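Long-range contacts in uncharacterized tRNA/rRNA methyltransferase HI_0380 (Haemophilus influenzae, PDB 3ILK), which probably transfers methyl groups from S-adenosyl-L-methionine to RNA, as a member of the TrmH family of SPOUT methyltransferases: residues A[115-120]-A[140-145]; A[77-82]-A[130-135]. One frame throughout, in Å; residues are numbered along the deposited sequence. Where two conformers were deposited one is given.

In the fold
Both contacts belong to the SpoU-type methylase domain, near the C-terminal ends of the parallel strands, where S-adenosyl-L-methionine is expected to bind. Contact 2 is buried: strands 77-81 and 130-132 lie parallel as neighbours in the sheet, joined by regular backbone hydrogen bonds and apolar side chains. Contact 1 is a smaller surface contact, where the loop after strand 109-113 meets the loop leading into helix 145-169, and one carboxylate does most of the work. Their centres are about 12 Å apart, with Leu120 packing on Gly80 and Thr81, and Leu143 on Ile134. One ethanediol touches both contacts, and each contains residues predicted to bind the cofactor.

Contact 1 (A[115-120]-A[140-145]); sequences RERIGL and YSSLNL. With EDO (1,2-ethanediol), chain C.
Glu116 crosses from its loop to Asn144 and Leu145, and the residue before it shapes that loop. The backbone O of Arg115 takes two amides, Ile118 N at 3.1 Å and Gly119 N at 2.8 Å. Arg115 NE donates a hydrogen bond to Gly119 O at 2.9 Å, close to the guanidinium plane. Salt bridges from Arg115 to Glu14 and Glu124 hold the far end of this side chain.

Glu116 follows, its chain extended beyond CG and lying alongside the side chain of Asn144, both pointing the same way. Its OE1 accepts a hydrogen bond from Leu145 N at 3.1 Å, bent to 144° at the hydrogen, with the donor 53° above the carboxylate plane. The second oxygen, OE2, lies 3.6 Å from Asn144 CB and forms a long, weak ion pair with Arg26 of the second subunit. The asparagine amide is engaged differently: CG stands between the backbone N and the carbonyl carbon (chi1 83°), and OD1 caps Met147 N in the first turn of helix 145-169. Farther on, Arg117 approaches Ser142 through CG, a touch left doubtful by its two conformers.

Leu143 O receives a weak hydrogen bond from the ethanediol, while Ser142 O accepts a hydrogen bond from Arg26 of the second subunit. Asn144 and Glu116 thus divide the start of the helix, serving Met147 N and Leu145 N respectively. A carboxylate at this helix end is probably favoured electrostatically, and its bond ties the loop after strand 109-113 to the helix start, directly after Ser141, Ser142 and Leu143, predicted S-adenosyl-L-methionine ligands.

Contact 2 (A[77-82]-A[130-135]); sequences LVIGTS and YHLNIP. With EDO (1,2-ethanediol), chain D; EDO (1,2-ethanediol), chain C.
Ile79, Gly80 and Thr81 pair in parallel with Tyr130, His131 and Leu132, and the backbone carries the join. Gly80 is gripped twice: its N donates to Tyr130 O at 3.2 Å, and its O accepts from Leu132 N at 2.7 Å. The ladder continues as Ser82 N meets Leu132 O at 2.8 Å. Beyond the last bridge a side chain takes over. In Asn133 chi1 (176°) carries CG away from the backbone N, anti to it. The amide ND2 donates to Ser82 O at 2.9 Å, a nearly straight bond (163°) in the carbonyl plane and on a lone pair.

Apolar contacts lie on the sheet face that carries Ile79, Tyr130 and Leu132. The two branches of Ile79 divide their neighbours, CD1 lying 3.8 Å from Tyr130 CB and CG2 3.7 Å from Leu132 CB. Leu77 CD1 comes up to the edge of the Tyr130 ring, in its plane and 4.0 Å from CD1 of that ring. On the other face, His131 has both ring nitrogens hydrogen-bonded, ND1 to Thr91 and NE2 to Leu125 O.

Where the strands end, ethanediol, probably from the crystallisation liquor, lies beside Thr81, Ser82 and Ile134, all predicted cofactor-binding residues. Ile134 N donates to O1 of one molecule at 2.8 Å, and a second molecule makes a weak bond with Thr81 OG1, so polar groups are available near the predicted cofactor site.

Strand 77-81 runs between 109-113 and 130-132 in the sheet, with strand 92-93 beyond the latter. Helix 95-104 packs on Ile79 and Leu132 through Cys98, while helix 145-169 covers Leu132 with Val152 and Ile134 with Ala148 and Leu151.

Contact 1 (A[115-120]-A[140-145])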
ATOM      1  N   ARG A 115      26.977   4.770   9.425  1.00 26.11           N
ATOM      2  CA  ARG A 115      27.629   3.590   8.911  1.00 28.82           C
ATOM      3  C   ARG A 115      26.899   2.283   9.252  1.00 29.74           C
ATOM      4  O   ARG A 115      26.480   2.058  10.398  1.00 28.63           O
ATOM      5  CB  ARG A 115      29.030   3.538   9.503  1.00 29.78           C
ATOM      6  CG  ARG A 115      29.836   4.813   9.289  1.00 35.22           C
ATOM      7  CD  ARG A 115      30.793   5.142  10.485  1.00 40.65           C
ATOM      8  NE  ARG A 115      30.109   6.102  11.367  1.00 46.02           N
ATOM      9  CZ  ARG A 115      30.567   7.312  11.703  1.00 43.09           C
ATOM     10  NH1 ARG A 115      29.844   8.077  12.473  1.00 32.69           N
ATOM     11  NH2 ARG A 115      31.734   7.762  11.261  1.00 46.91           N
ATOM     12  N   GLU A 116      26.793   1.403   8.247  1.00 30.70           N
ATOM     13  CA  GLU A 116      26.243   0.066   8.397  1.00 31.53           C
ATOM     14  C   GLU A 116      26.961  -0.660   9.566  1.00 31.03           C
ATOM     15  O   GLU A 116      28.174  -0.622   9.677  1.00 31.66           O
ATOM     16  CB  GLU A 116      26.442  -0.684   7.068  1.00 33.42           C
ATOM     17  CG  GLU A 116      25.282  -1.604   6.632  1.00 36.86           C
ATOM     18  CD  GLU A 116      25.363  -2.002   5.155  1.00 38.70           C
ATOM     19  OE1 GLU A 116      25.243  -1.107   4.260  1.00 33.76           O
ATOM     20  OE2 GLU A 116      25.535  -3.235   4.889  1.00 43.19           O
ATOM     21  N   ARG A 117      26.176  -1.252  10.461  1.00 31.80           N
ATOM     22  CA  ARG A 117      26.650  -2.010  11.637  0.50 31.43           C
ATOM     23  C   ARG A 117      27.630  -1.265  12.568  1.00 31.22           C
ATOM     24  O   ARG A 117      28.410  -1.898  13.312  1.00 32.74           O
ATOM     25  CB  ARG A 117      27.224  -3.387  11.250  0.50 31.49           C
ATOM     26  CG  ARG A 117      26.227  -4.347  10.594  0.50 31.95           C
ATOM     27  CD  ARG A 117      26.168  -5.705  11.314  0.50 30.48           C
ATOM     28  NE  ARG A 117      27.471  -6.338  11.524  0.50 29.23           N
ATOM     29  CZ  ARG A 117      27.715  -7.214  12.498  0.50 28.51           C
ATOM     30  NH1 ARG A 117      26.752  -7.536  13.359  0.50 27.52           N
ATOM     31  NH2 ARG A 117      28.919  -7.759  12.631  0.50 26.89           N
ATOM     32  N   ILE A 118      27.581   0.065  12.558  1.00 28.47           N
ATOM     33  CA  ILE A 118      28.406   0.882  13.452  1.00 26.22           C
ATOM     34  C   ILE A 118      27.526   2.034  13.998  1.00 26.16           C
ATOM     35  O   ILE A 118      27.499   2.309  15.200  1.00 25.75           O
ATOM     36  CB  ILE A 118      29.654   1.454  12.707  1.00 25.57           C
ATOM     37  CG1 ILE A 118      30.573   0.317  12.206  1.00 27.88           C
ATOM     38  CG2 ILE A 118      30.408   2.437  13.615  1.00 24.65           C
ATOM     39  CD1 ILE A 118      31.633   0.796  11.197  1.00 26.59           C
ATOM     40  N   GLY A 119      26.800   2.668  13.078  1.00 25.16           N
ATOM     41  CA  GLY A 119      25.964   3.797  13.331  1.00 24.57           C
ATOM     42  C   GLY A 119      26.756   5.092  13.467  1.00 25.17           C
ATOM     43  O   GLY A 119      27.872   5.221  12.994  1.00 24.47           O
ATOM     44  N   LEU A 120      26.190   5.996  14.249  1.00 22.93           N
ATOM     45  CA  LEU A 120      26.761   7.278  14.565  1.00 23.19           C
ATOM     46  C   LEU A 120      27.402   7.295  15.959  1.00 21.32           C
ATOM     47  O   LEU A 120      27.072   6.481  16.849  1.00 21.55           O
ATOM     48  CB  LEU A 120      25.639   8.362  14.527  1.00 20.96           C
ATOM     49  CG  LEU A 120      24.873   8.438  13.186  1.00 24.51           C
ATOM     50  CD1 LEU A 120      23.621   9.344  13.358  1.00 20.85           C
ATOM     51  CD2 LEU A 120      25.712   8.980  11.993  1.00 19.04           C
ATOM     52  N   TYR A 140      16.949  -9.998  12.768  1.00 31.82           N
ATOM     53  CA  TYR A 140      17.737  -9.696  11.563  1.00 32.44           C
ATOM     54  C   TYR A 140      17.403  -8.299  11.085  1.00 33.34           C
ATOM     55  O   TYR A 140      16.724  -8.114  10.077  1.00 33.97           O
ATOM     56  CB  TYR A 140      17.476 -10.749  10.477  1.00 32.10           C
ATOM     57  CG  TYR A 140      18.307 -10.626   9.220  1.00 32.58           C
ATOM     58  CD1 TYR A 140      19.555 -11.243   9.112  1.00 32.92           C
ATOM     59  CD2 TYR A 140      17.833  -9.908   8.117  1.00 34.01           C
ATOM     60  CE1 TYR A 140      20.314 -11.139   7.930  1.00 32.58           C
ATOM     61  CE2 TYR A 140      18.579  -9.804   6.937  1.00 34.09           C
ATOM     62  CZ  TYR A 140      19.813 -10.412   6.852  1.00 33.75           C
ATOM     63  OH  TYR A 140      20.528 -10.278   5.681  1.00 35.54           O
ATOM     64  N   SER A 141      17.880  -7.302  11.826  1.00 34.51           N
ATOM     65  CA  SER A 141      17.383  -5.932  11.683  1.00 34.77           C
ATOM     66  C   SER A 141      18.241  -4.959  10.880  1.00 35.52           C
ATOM     67  O   SER A 141      17.892  -3.802  10.783  1.00 35.62           O
ATOM     68  CB  SER A 141      17.077  -5.322  13.064  1.00 35.54           C
ATOM     69  OG  SER A 141      18.226  -5.358  13.896  1.00 34.00           O
ATOM     70  N   SER A 142      19.334  -5.411  10.267  1.00 36.25           N
ATOM     71  CA  SER A 142      20.204  -4.460   9.566  1.00 36.39           C
ATOM     72  C   SER A 142      19.878  -4.301   8.068  1.00 35.23           C
ATOM     73  O   SER A 142      20.111  -5.190   7.252  1.00 35.07           O
ATOM     74  CB  SER A 142      21.691  -4.774   9.793  1.00 36.72           C
ATOM     75  OG  SER A 142      22.484  -3.673   9.360  1.00 39.82           O
ATOM     76  N   LEU A 143      19.324  -3.145   7.735  1.00 34.90           N
ATOM     77  CA  LEU A 143      19.089  -2.773   6.358  1.00 33.68           C
ATOM     78  C   LEU A 143      20.454  -2.383   5.812  1.00 33.51           C
ATOM     79  O   LEU A 143      21.256  -1.739   6.513  1.00 33.61           O
ATOM     80  CB  LEU A 143      18.168  -1.567   6.310  1.00 34.67           C
ATOM     81  CG  LEU A 143      16.677  -1.605   6.747  1.00 35.09           C
ATOM     82  CD1 LEU A 143      15.847  -1.987   5.539  1.00 36.05           C
ATOM     83  CD2 LEU A 143      16.327  -2.500   7.968  1.00 29.88           C
ATOM     84  N   ASN A 144      20.772  -2.759   4.588  1.00 32.05           N
ATOM     85  CA  ASN A 144      21.932  -2.073   4.041  1.00 31.92           C
ATOM     86  C   ASN A 144      21.533  -0.621   3.657  1.00 31.20           C
ATOM     87  O   ASN A 144      20.336  -0.241   3.656  1.00 30.16           O
ATOM     88  CB  ASN A 144      22.563  -2.837   2.900  1.00 31.19           C
ATOM     89  CG  ASN A 144      21.884  -2.577   1.617  1.00 33.12           C
ATOM     90  OD1 ASN A 144      20.950  -1.756   1.537  1.00 30.05           O
ATOM     91  ND2 ASN A 144      22.356  -3.234   0.575  1.00 26.85           N
ATOM     92  N   LEU A 145      22.538   0.169   3.315  1.00 29.54           N
ATOM     93  CA  LEU A 145      22.384   1.598   3.129  1.00 28.95           C
ATOM     94  C   LEU A 145      21.244   1.999   2.155  1.00 27.40           C
ATOM     95  O   LEU A 145      20.331   2.765   2.494  1.00 27.08           O
ATOM     96  CB  LEU A 145      23.756   2.185   2.707  1.00 28.27           C
ATOM     97  CG  LEU A 145      23.872   3.708   2.721  1.00 31.51           C
ATOM     98  CD1 LEU A 145      23.393   4.253   4.052  1.00 31.86           C
ATOM     99  CD2 LEU A 145      25.333   4.143   2.490  1.00 31.84           C
TER
HETATM  100  C1  EDO C 242      22.208   3.581   7.606  1.00 55.20           C
HETATM  101  O1  EDO C 242      20.871   3.366   8.100  1.00 60.30           O
HETATM  102  C2  EDO C 242      22.917   2.239   7.323  1.00 57.47           C
HETATM  103  O2  EDO C 242      21.982   1.148   7.371  1.00 58.15           O

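Contact 2 (A[77-82]-A[130-135])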
ATOM      1  N   LEU A  77      16.813  21.107  11.338  1.00 19.82           N
ATOM      2  CA  LEU A  77      16.241  19.848  11.842  1.00 19.57           C
ATOM      3  C   LEU A  77      17.128  18.745  11.309  1.00 19.85           C
ATOM      4  O   LEU A  77      17.271  18.634  10.137  1.00 16.76           O
ATOM      5  CB  LEU A  77      14.825  19.570  11.347  1.00 20.62           C
ATOM      6  CG  LEU A  77      14.089  18.235  11.716  1.00 23.51           C
ATOM      7  CD1 LEU A  77      14.031  17.936  13.232  1.00 20.81           C
ATOM      8  CD2 LEU A  77      12.617  18.152  11.131  1.00 19.70           C
ATOM      9  N   VAL A  78      17.677  17.961  12.217  1.00 20.02           N
ATOM     10  CA  VAL A  78      18.618  16.925  11.923  1.00 19.27           C
ATOM     11  C   VAL A  78      18.056  15.597  12.443  1.00 21.15           C
ATOM     12  O   VAL A  78      17.690  15.508  13.608  1.00 20.95           O
ATOM     13  CB  VAL A  78      19.929  17.239  12.605  1.00 19.82           C
ATOM     14  CG1 VAL A  78      21.004  16.119  12.302  1.00 15.50           C
ATOM     15  CG2 VAL A  78      20.438  18.623  12.131  1.00 19.50           C
ATOM     16  N   ILE A  79      17.994  14.579  11.569  1.00 20.75           N
ATOM     17  CA  ILE A  79      17.448  13.305  11.935  1.00 21.50           C
ATOM     18  C   ILE A  79      18.562  12.348  11.640  1.00 21.50           C
ATOM     19  O   ILE A  79      19.052  12.323  10.472  1.00 22.57           O
ATOM     20  CB  ILE A  79      16.273  12.867  11.053  1.00 21.62           C
ATOM     21  CG1 ILE A  79      15.083  13.878  11.135  1.00 21.18           C
ATOM     22  CG2 ILE A  79      15.700  11.506  11.522  1.00 19.95           C
ATOM     23  CD1 ILE A  79      14.783  14.207  12.510  1.00 23.84           C
ATOM     24  N   GLY A  80      18.976  11.571  12.643  1.00 21.12           N
ATOM     25  CA  GLY A  80      19.999  10.469  12.353  1.00 20.76           C
ATOM     26  C   GLY A  80      19.369   9.087  12.478  1.00 21.35           C
ATOM     27  O   GLY A  80      18.536   8.837  13.356  1.00 22.95           O
ATOM     28  N   THR A  81      19.722   8.157  11.603  1.00 22.62           N
ATOM     29  CA  THR A  81      19.164   6.831  11.731  1.00 23.38           C
ATOM     30  C   THR A  81      19.930   6.175  12.886  1.00 24.89           C
ATOM     31  O   THR A  81      21.109   6.502  13.163  1.00 25.48           O
ATOM     32  CB  THR A  81      19.378   5.938  10.474  1.00 23.47           C
ATOM     33  OG1 THR A  81      20.761   5.911  10.203  1.00 23.91           O
ATOM     34  CG2 THR A  81      18.643   6.481   9.232  1.00 20.29           C
ATOM     35  N   SER A  82      19.247   5.276  13.577  1.00 24.99           N
ATOM     36  CA  SER A  82      19.871   4.499  14.626  1.00 25.47           C
ATOM     37  C   SER A  82      19.134   3.229  14.994  1.00 24.78           C
ATOM     38  O   SER A  82      17.913   3.121  14.809  1.00 24.10           O
ATOM     39  CB  SER A  82      20.121   5.335  15.866  1.00 25.33           C
ATOM     40  OG  SER A  82      18.989   5.465  16.668  1.00 30.03           O
ATOM     41  N   TYR A 130      16.198  14.025  16.438  1.00 18.47           N
ATOM     42  CA  TYR A 130      15.423  12.795  16.583  1.00 20.16           C
ATOM     43  C   TYR A 130      16.236  11.666  16.006  1.00 20.41           C
ATOM     44  O   TYR A 130      17.196  11.901  15.225  1.00 20.95           O
ATOM     45  CB  TYR A 130      13.965  12.838  15.983  1.00 19.66           C
ATOM     46  CG  TYR A 130      13.084  13.941  16.568  1.00 23.37           C
ATOM     47  CD1 TYR A 130      13.038  15.189  15.953  1.00 21.92           C
ATOM     48  CD2 TYR A 130      12.307  13.735  17.733  1.00 22.32           C
ATOM     49  CE1 TYR A 130      12.260  16.221  16.468  1.00 24.74           C
ATOM     50  CE2 TYR A 130      11.517  14.772  18.276  1.00 26.89           C
ATOM     51  CZ  TYR A 130      11.503  16.005  17.631  1.00 25.98           C
ATOM     52  OH  TYR A 130      10.741  17.035  18.103  1.00 30.34           O
ATOM     53  N   HIS A 131      15.922  10.456  16.455  1.00 20.30           N
ATOM     54  CA  HIS A 131      16.697   9.285  16.020  1.00 20.49           C
ATOM     55  C   HIS A 131      15.758   8.324  15.379  1.00 21.31           C
ATOM     56  O   HIS A 131      14.759   7.926  15.996  1.00 22.31           O
ATOM     57  CB  HIS A 131      17.432   8.672  17.184  1.00 19.61           C
ATOM     58  CG  HIS A 131      18.319   9.664  17.882  1.00 19.79           C
ATOM     59  ND1 HIS A 131      17.885  10.431  18.943  1.00 18.52           N
ATOM     60  CD2 HIS A 131      19.557  10.099  17.594  1.00 21.06           C
ATOM     61  CE1 HIS A 131      18.845  11.255  19.311  1.00 18.80           C
ATOM     62  NE2 HIS A 131      19.873  11.072  18.509  1.00 18.64           N
ATOM     63  N   LEU A 132      16.095   7.942  14.137  1.00 22.83           N
ATOM     64  CA  LEU A 132      15.163   7.258  13.256  1.00 22.58           C
ATOM     65  C   LEU A 132      15.450   5.775  13.220  1.00 22.91           C
ATOM     66  O   LEU A 132      16.532   5.357  12.819  1.00 21.94           O
ATOM     67  CB  LEU A 132      15.203   7.888  11.860  1.00 22.07           C
ATOM     68  CG  LEU A 132      14.322   7.217  10.773  1.00 25.91           C
ATOM     69  CD1 LEU A 132      12.891   7.267  11.223  1.00 26.94           C
ATOM     70  CD2 LEU A 132      14.486   7.931   9.400  1.00 25.59           C
ATOM     71  N   ASN A 133      14.490   4.976  13.682  1.00 23.52           N
ATOM     72  CA  ASN A 133      14.715   3.545  13.666  1.00 23.33           C
ATOM     73  C   ASN A 133      13.676   2.916  12.772  1.00 23.19           C
ATOM     74  O   ASN A 133      12.474   3.237  12.877  1.00 23.15           O
ATOM     75  CB  ASN A 133      14.633   2.944  15.084  1.00 23.51           C
ATOM     76  CG  ASN A 133      14.760   1.434  15.067  1.00 26.37           C
ATOM     77  OD1 ASN A 133      13.772   0.716  15.209  1.00 28.65           O
ATOM     78  ND2 ASN A 133      15.963   0.951  14.836  1.00 22.82           N
ATOM     79  N   ILE A 134      14.111   1.979  11.941  1.00 23.47           N
ATOM     80  CA  ILE A 134      13.198   1.343  11.014  1.00 23.88           C
ATOM     81  C   ILE A 134      12.734   0.026  11.622  1.00 24.64           C
ATOM     82  O   ILE A 134      13.561  -0.889  11.816  1.00 24.54           O
ATOM     83  CB  ILE A 134      13.867   1.078   9.651  1.00 23.77           C
ATOM     84  CG1 ILE A 134      14.399   2.382   9.026  1.00 23.30           C
ATOM     85  CG2 ILE A 134      12.862   0.396   8.709  1.00 25.29           C
ATOM     86  CD1 ILE A 134      15.130   2.216   7.637  1.00 23.64           C
ATOM     87  N   PRO A 135      11.423  -0.093  11.901  1.00 24.14           N
ATOM     88  CA  PRO A 135      10.936  -1.335  12.482  1.00 24.45           C
ATOM     89  C   PRO A 135      11.361  -2.502  11.571  1.00 24.47           C
ATOM     90  O   PRO A 135      11.235  -2.417  10.336  1.00 23.22           O
ATOM     91  CB  PRO A 135       9.427  -1.182  12.403  1.00 24.18           C
ATOM     92  CG  PRO A 135       9.216   0.291  12.381  1.00 25.93           C
ATOM     93  CD  PRO A 135      10.311   0.800  11.523  1.00 23.77           C
TER
HETATM   94  C1  EDO D 243      17.841   2.389  11.453  1.00 62.28           C
HETATM   95  O1  EDO D 243      16.873   1.381  11.750  1.00 58.92           O
HETATM   96  C2  EDO D 243      19.123   1.716  10.974  1.00 65.41           C
HETATM   97  O2  EDO D 243      19.195   1.843   9.538  1.00 68.95           O
HETATM   98  C1  EDO C 242      22.208   3.581   7.606  1.00 55.20           C
HETATM   99  O1  EDO C 242      20.871   3.366   8.100  1.00 60.30           O
HETATM  100  C2  EDO C 242      22.917   2.239   7.323  1.00 57.47           C
HETATM  101  O2  EDO C 242      21.982   1.148   7.371  1.00 58.15           O